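Local coordinates for sugar ABC transporter, periplasmic sugar-binding protein (Caulobacter crescentus, PDB 4IRX), which binds myo-inositol as the periplasmic receptor of a sugar ABC transporter, and probably hands it on for uptake, at residues N16-P21 with V43-N48; V134-N139 with F164-E169. One frame throughout, in Å; residues are numbered along the deposited sequence. Where two conformers were deposited one is given.

Contact 1: residues N16-P21 with V43-N48; sequences NDLSQP and VLDAQN. With INS (1,2,3,4,5,6-hexahydroxy-cyclohexane), chain C.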
loop_
_atom_site.group_PDB
_atom_site.type_symbol
_atom_site.label_atom_id
_atom_site.label_comp_id
_atom_site.label_asym_id
_atom_site.label_seq_id
_atom_site.Cartn_x
_atom_site.Cartn_y
_atom_site.Cartn_z
ATOM N N ASN A 16 -1.100 -2.974 10.043
ATOM C CA ASN A 16 -0.580 -4.305 9.749
ATOM C C ASN A 16 0.879 -4.523 10.138
ATOM O O ASN A 16 1.214 -5.591 10.650
ATOM C CB ASN A 16 -0.796 -4.664 8.277
ATOM C CG ASN A 16 -0.232 -3.632 7.338
ATOM O OD1 ASN A 16 -0.688 -2.493 7.324
ATOM N ND2 ASN A 16 0.744 -4.024 6.520
ATOM N N ASP A 17 1.742 -3.543 9.883
ATOM C CA ASP A 17 3.173 -3.680 10.135
ATOM C C ASP A 17 3.813 -2.300 10.100
ATOM O O ASP A 17 4.036 -1.740 9.022
ATOM C CB ASP A 17 3.813 -4.571 9.062
ATOM C CG ASP A 17 5.280 -4.883 9.353
ATOM O OD1 ASP A 17 5.844 -4.288 10.299
ATOM O OD2 ASP A 17 5.873 -5.719 8.640
ATOM N N LEU A 18 4.122 -1.757 11.281
ATOM C CA LEU A 18 4.725 -0.425 11.383
ATOM C C LEU A 18 6.235 -0.419 11.173
ATOM O O LEU A 18 6.892 0.585 11.377
ATOM C CB LEU A 18 4.311 0.305 12.670
ATOM C CG LEU A 18 2.965 1.027 12.557
ATOM C CD1 LEU A 18 2.430 1.413 13.934
ATOM C CD2 LEU A 18 3.150 2.290 11.718
ATOM N N SER A 19 6.784 -1.538 10.713
ATOM C CA SER A 19 8.151 -1.515 10.209
ATOM C C SER A 19 8.219 -1.087 8.726
ATOM O O SER A 19 9.317 -0.881 8.192
ATOM C CB SER A 19 8.831 -2.861 10.413
ATOM O OG SER A 19 8.311 -3.821 9.531
ATOM N N GLN A 20 7.058 -0.928 8.073
ATOM C CA GLN A 20 7.045 -0.480 6.675
ATOM C C GLN A 20 7.099 1.032 6.616
ATOM O O GLN A 20 6.289 1.710 7.250
ATOM C CB GLN A 20 5.771 -0.932 5.956
ATOM C CG GLN A 20 5.625 -2.430 5.797
ATOM C CD GLN A 20 4.527 -2.811 4.850
ATOM O OE1 GLN A 20 4.080 -1.998 4.052
ATOM N NE2 GLN A 20 4.049 -4.038 4.959
ATOM N N PRO A 21 8.032 1.589 5.829
ATOM C CA PRO A 21 8.194 3.046 5.720
ATOM C C PRO A 21 6.930 3.767 5.301
ATOM O O PRO A 21 6.676 4.859 5.799
ATOM C CB PRO A 21 9.249 3.214 4.622
ATOM C CG PRO A 21 9.911 1.899 4.492
ATOM C CD PRO A 21 9.040 0.840 5.047
ATOM N N VAL A 43 -2.567 3.564 18.901
ATOM C CA VAL A 43 -2.012 2.905 17.710
ATOM C C VAL A 43 -1.423 1.562 18.060
ATOM O O VAL A 43 -0.586 1.471 18.955
ATOM C CB VAL A 43 -0.914 3.774 17.093
ATOM C CG1 VAL A 43 -0.208 3.026 15.960
ATOM C CG2 VAL A 43 -1.528 5.097 16.629
ATOM N N LEU A 44 -1.887 0.518 17.373
ATOM C CA LEU A 44 -1.423 -0.834 17.617
ATOM C C LEU A 44 -0.707 -1.336 16.367
ATOM O O LEU A 44 -1.147 -1.087 15.234
ATOM C CB LEU A 44 -2.602 -1.750 17.941
ATOM C CG LEU A 44 -3.596 -1.248 18.999
ATOM C CD1 LEU A 44 -4.769 -2.231 19.151
ATOM C CD2 LEU A 44 -2.879 -1.007 20.306
ATOM N N ASP A 45 0.399 -2.049 16.575
ATOM C CA ASP A 45 1.181 -2.630 15.479
ATOM C C ASP A 45 0.973 -4.142 15.477
ATOM O O ASP A 45 1.295 -4.819 16.452
ATOM C CB ASP A 45 2.649 -2.294 15.686
ATOM C CG ASP A 45 3.538 -2.824 14.578
ATOM O OD1 ASP A 45 3.006 -3.260 13.533
ATOM O OD2 ASP A 45 4.779 -2.781 14.760
ATOM N N ALA A 46 0.423 -4.677 14.396
ATOM C CA ALA A 46 0.215 -6.120 14.300
ATOM C C ALA A 46 1.491 -6.887 14.011
ATOM O O ALA A 46 1.481 -8.117 14.091
ATOM C CB ALA A 46 -0.865 -6.482 13.253
ATOM N N GLN A 47 2.565 -6.174 13.676
ATOM C CA GLN A 47 3.851 -6.828 13.448
ATOM C C GLN A 47 3.705 -7.948 12.414
ATOM O O GLN A 47 4.292 -9.031 12.560
ATOM C CB GLN A 47 4.411 -7.348 14.778
ATOM C CG GLN A 47 4.812 -6.241 15.737
ATOM C CD GLN A 47 4.989 -6.746 17.154
ATOM O OE1 GLN A 47 4.889 -7.941 17.407
ATOM N NE2 GLN A 47 5.277 -5.841 18.078
ATOM N N ASN A 48 2.907 -7.680 11.378
ATOM C CA ASN A 48 2.609 -8.636 10.309
ATOM C C ASN A 48 2.090 -9.986 10.787
ATOM O O ASN A 48 2.387 -11.020 10.185
ATOM C CB ASN A 48 3.842 -8.877 9.417
ATOM C CG ASN A 48 3.472 -9.461 8.065
ATOM O OD1 ASN A 48 2.492 -9.047 7.456
ATOM N ND2 ASN A 48 4.249 -10.451 7.597
HETATM C C1 INS C . 0.549 0.077 0.684
HETATM C C2 INS C . 1.913 0.551 0.305
HETATM C C3 INS C . 2.929 -0.202 1.124
HETATM C C4 INS C . 2.834 -1.668 0.847
HETATM C C5 INS C . 1.504 -2.180 1.255
HETATM C C6 INS C . 0.400 -1.426 0.550
HETATM O O1 INS C . -0.425 0.737 -0.086
HETATM O O2 INS C . 2.114 0.360 -1.062
HETATM O O3 INS C . 4.227 0.275 0.867
HETATM O O4 INS C . 3.852 -2.361 1.495
HETATM O O5 INS C . 1.437 -3.545 0.991
HETATM O O6 INS C . -0.868 -1.916 0.900
HETATM O O HOH W 1 2.000 -6.777 6.613
HETATM O O HOH W 2 6.501 -4.203 13.194
#
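Asp45 OD1 is gripped by two backbone amides, Leu18 N at 2.9 Å across the contact and Gln47 N at 3.0 Å within its own turn. They reach it from opposite faces of the carboxylate plane, both tilted well out of it, and the Gln47 bond defines an Asx turn. CG lies anti to the backbone N (chi1 -178°), which sets the carboxylate carbon of Asp45 on the side of Leu18. Just past this turn, Asn48 N donates to Asn16 O at 2.8 Å, linking the two backbones directly. Ser19 N makes a second Asx turn with Asp17 OD1, and Ser19 OG donates from the same face. Apolar contact is slight: Leu18 CD1 meets Val43 CG1 at 3.7 Å, the side chains crossing at about a right angle. Gln20 faces the ligand instead; its OE1 accepts from INS O4 at 2.6 Å while NE2 donates to Asp140, which fixes the amide's orientation. Asp17 OD1 lies 4.4 Å from Asp45 OD1. One water donates to both carboxylates. With Lys175 salt-bridged to Asp17 OD2, the repulsion is probably eased, and because Lys175 belongs to the other lobe, that bridge is consistent with stabilising the closed, inositol-bound state.

Contact 2: residues V134-N139 with F164-E169; sequences VVVITN and FKIVTE. With INS (1,2,3,4,5,6-hexahydroxy-cyclohexane), chain C.
Val134 is held to the neighbouring strand through both its own N and its own O: the N donates to Lys165 O at 2.8 Å, and the O accepts from Val167 N at 2.9 Å. Further on, Val136 N donates to Thr168 O at 3.0 Å in a nearly straight bond (171°). The register slips between these points, for Val134 pairs with Ile166 but Val136 with Glu169, two steps along one strand against three along the other. The extra residue forms a bulge at Val167, whose backbone angles are helical. The tight part is the inner strand, where Val134, Val135 and Val136 are buried, held by these three bonds and flanked by helices on both faces of the sheet. On the face of Val134 and Val136, helix 144-160 packs against Thr138, Ile166 and Glu169; it is the connection of a beta-alpha-beta crossover whose strands 132-138 and 164-171 lie parallel and adjacent in one lobe of a periplasmic binding protein. Helix 176-189 packs on the other face, against Val135 and Thr168. The outer strand, 164-171, is looser: Lys165 is exposed and turns its NZ back to Pro162 O, while Ile166, Val167, Thr168 and Glu169 remain partly open. They still reach inward. Val167 CG2 touches Val135 CG2 at 3.6 Å, Ile166 CG2 meets Val136 CG2 at 4.1 Å, and the extended Glu169 chain runs beside Val136, its OE1 bonded to His154. Beyond the inner strand's C-terminal end, Asn139 leaves the sheet, and its ND2 donates to INS O5 at 2.8 Å in an almost linear bond (174°).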
loop_
_atom_site.group_PDB
_atom_site.type_symbol
_atom_site.label_atom_id
_atom_site.label_comp_id
_atom_site.label_asym_id
_atom_site.label_seq_id
_atom_site.Cartn_x
_atom_site.Cartn_y
_atom_site.Cartn_z
ATOM N N VAL A 134 8.928 -8.057 -18.902
ATOM C CA VAL A 134 8.553 -7.441 -17.643
ATOM C C VAL A 134 8.677 -8.419 -16.478
ATOM O O VAL A 134 8.248 -9.573 -16.564
ATOM C CB VAL A 134 7.069 -6.929 -17.720
ATOM C CG1 VAL A 134 6.635 -6.246 -16.423
ATOM C CG2 VAL A 134 6.885 -5.988 -18.910
ATOM N N VAL A 135 9.256 -7.939 -15.381
ATOM C CA VAL A 135 9.277 -8.663 -14.110
ATOM C C VAL A 135 8.335 -7.947 -13.163
ATOM O O VAL A 135 8.346 -6.718 -13.094
ATOM C CB VAL A 135 10.716 -8.668 -13.521
ATOM C CG1 VAL A 135 10.736 -9.225 -12.082
ATOM C CG2 VAL A 135 11.605 -9.512 -14.396
ATOM N N VAL A 136 7.510 -8.696 -12.432
ATOM C CA VAL A 136 6.597 -8.083 -11.461
ATOM C C VAL A 136 6.974 -8.555 -10.061
ATOM O O VAL A 136 7.074 -9.757 -9.811
ATOM C CB VAL A 136 5.100 -8.401 -11.797
ATOM C CG1 VAL A 136 4.145 -7.720 -10.771
ATOM C CG2 VAL A 136 4.794 -7.981 -13.222
ATOM N N ILE A 137 7.282 -7.602 -9.178
ATOM C CA ILE A 137 7.621 -7.893 -7.782
ATOM C C ILE A 137 6.487 -7.348 -6.904
ATOM O O ILE A 137 6.235 -6.144 -6.861
ATOM C CB ILE A 137 8.949 -7.216 -7.355
ATOM C CG1 ILE A 137 10.086 -7.603 -8.313
ATOM C CG2 ILE A 137 9.265 -7.548 -5.900
ATOM C CD1 ILE A 137 10.501 -9.049 -8.245
ATOM N N THR A 138 5.770 -8.245 -6.231
ATOM C CA THR A 138 4.526 -7.867 -5.553
ATOM C C THR A 138 4.714 -7.545 -4.072
ATOM O O THR A 138 5.663 -8.017 -3.428
ATOM C CB THR A 138 3.428 -8.949 -5.680
ATOM O OG1 THR A 138 3.763 -10.075 -4.843
ATOM C CG2 THR A 138 3.282 -9.409 -7.125
ATOM N N ASN A 139 3.826 -6.699 -3.556
ATOM C CA ASN A 139 3.777 -6.373 -2.132
ATOM C C ASN A 139 2.929 -7.383 -1.341
ATOM O O ASN A 139 2.272 -8.235 -1.938
ATOM C CB ASN A 139 3.189 -4.969 -1.965
ATOM C CG ASN A 139 1.755 -4.864 -2.471
ATOM O OD1 ASN A 139 1.475 -5.198 -3.626
ATOM N ND2 ASN A 139 0.836 -4.373 -1.614
ATOM N N PHE A 164 4.073 -8.361 -24.817
ATOM C CA PHE A 164 4.386 -7.871 -23.466
ATOM C C PHE A 164 4.462 -9.057 -22.541
ATOM O O PHE A 164 3.436 -9.586 -22.123
ATOM C CB PHE A 164 3.352 -6.853 -23.019
ATOM C CG PHE A 164 3.355 -5.642 -23.886
ATOM C CD1 PHE A 164 4.197 -4.584 -23.612
ATOM C CD2 PHE A 164 2.589 -5.598 -25.054
ATOM C CE1 PHE A 164 4.257 -3.482 -24.450
ATOM C CE2 PHE A 164 2.643 -4.485 -25.904
ATOM C CZ PHE A 164 3.476 -3.431 -25.604
ATOM N N LYS A 165 5.669 -9.511 -22.235
ATOM C CA LYS A 165 5.802 -10.774 -21.525
ATOM C C LYS A 165 6.061 -10.593 -20.049
ATOM O O LYS A 165 6.989 -9.888 -19.655
ATOM C CB LYS A 165 6.907 -11.608 -22.150
ATOM C CG LYS A 165 6.610 -11.892 -23.632
ATOM C CD LYS A 165 7.555 -12.879 -24.295
ATOM C CE LYS A 165 7.240 -12.964 -25.788
ATOM N NZ LYS A 165 5.898 -13.552 -26.084
ATOM N N ILE A 166 5.237 -11.231 -19.223
ATOM C CA ILE A 166 5.522 -11.289 -17.794
ATOM C C ILE A 166 6.433 -12.488 -17.604
ATOM O O ILE A 166 5.972 -13.626 -17.559
ATOM C CB ILE A 166 4.254 -11.381 -16.926
ATOM C CG1 ILE A 166 3.350 -10.167 -17.165
ATOM C CG2 ILE A 166 4.637 -11.448 -15.454
ATOM C CD1 ILE A 166 2.047 -10.170 -16.338
ATOM N N VAL A 167 7.736 -12.215 -17.557
ATOM C CA VAL A 167 8.735 -13.281 -17.511
ATOM C C VAL A 167 8.712 -14.003 -16.177
ATOM O O VAL A 167 8.806 -15.232 -16.135
ATOM C CB VAL A 167 10.110 -12.751 -17.896
ATOM C CG1 VAL A 167 10.121 -12.337 -19.339
ATOM C CG2 VAL A 167 10.449 -11.557 -17.063
ATOM N N THR A 168 8.548 -13.254 -15.085
ATOM C CA THR A 168 8.233 -13.883 -13.815
ATOM C C THR A 168 7.523 -12.882 -12.919
ATOM O O THR A 168 7.637 -11.670 -13.083
ATOM C CB THR A 168 9.476 -14.495 -13.138
ATOM O OG1 THR A 168 9.088 -15.192 -11.949
ATOM C CG2 THR A 168 10.470 -13.432 -12.801
ATOM N N GLU A 169 6.699 -13.418 -12.032
ATOM C CA GLU A 169 5.981 -12.605 -11.056
ATOM C C GLU A 169 6.217 -13.245 -9.694
ATOM O O GLU A 169 5.906 -14.436 -9.509
ATOM C CB GLU A 169 4.496 -12.561 -11.423
ATOM C CG GLU A 169 3.591 -11.820 -10.447
ATOM C CD GLU A 169 2.173 -11.684 -10.986
ATOM O OE1 GLU A 169 1.995 -11.168 -12.120
ATOM O OE2 GLU A 169 1.234 -12.120 -10.286
HETATM C C1 INS C . 0.549 0.077 0.684
HETATM C C2 INS C . 1.913 0.551 0.305
HETATM C C3 INS C . 2.929 -0.202 1.124
HETATM C C4 INS C . 2.834 -1.668 0.847
HETATM C C5 INS C . 1.504 -2.180 1.255
HETATM C C6 INS C . 0.400 -1.426 0.550
HETATM O O1 INS C . -0.425 0.737 -0.086
HETATM O O2 INS C . 2.114 0.360 -1.062
HETATM O O3 INS C . 4.227 0.275 0.867
HETATM O O4 INS C . 3.852 -2.361 1.495
HETATM O O5 INS C . 1.437 -3.545 0.991
HETATM O O6 INS C . -0.868 -1.916 0.900
#

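How the contacts relate
From the N terminus, contact 1 comes first: the chain leaves strand 10-15, runs through helix 21-37 and returns on strand 40-45, so that 43-48 closes a loop of 21 intervening residues against 16-21. Contact 2 follows in series, closing its own loop of 24 residues around helix 144-160; the two loops neither nest nor cross. Contact 1 lies at an edge strand of one lobe and contact 2 at an edge strand of the other, with the ligand in the cleft between them. Their centres lie 27 Å apart and their nearest atoms about 7 Å. Each sends one pocket residue, Gln20 or Asn139, to the inositol, which bridges them, as do Gln20 to Asp140 and the Asp17 to Lys175 salt bridge.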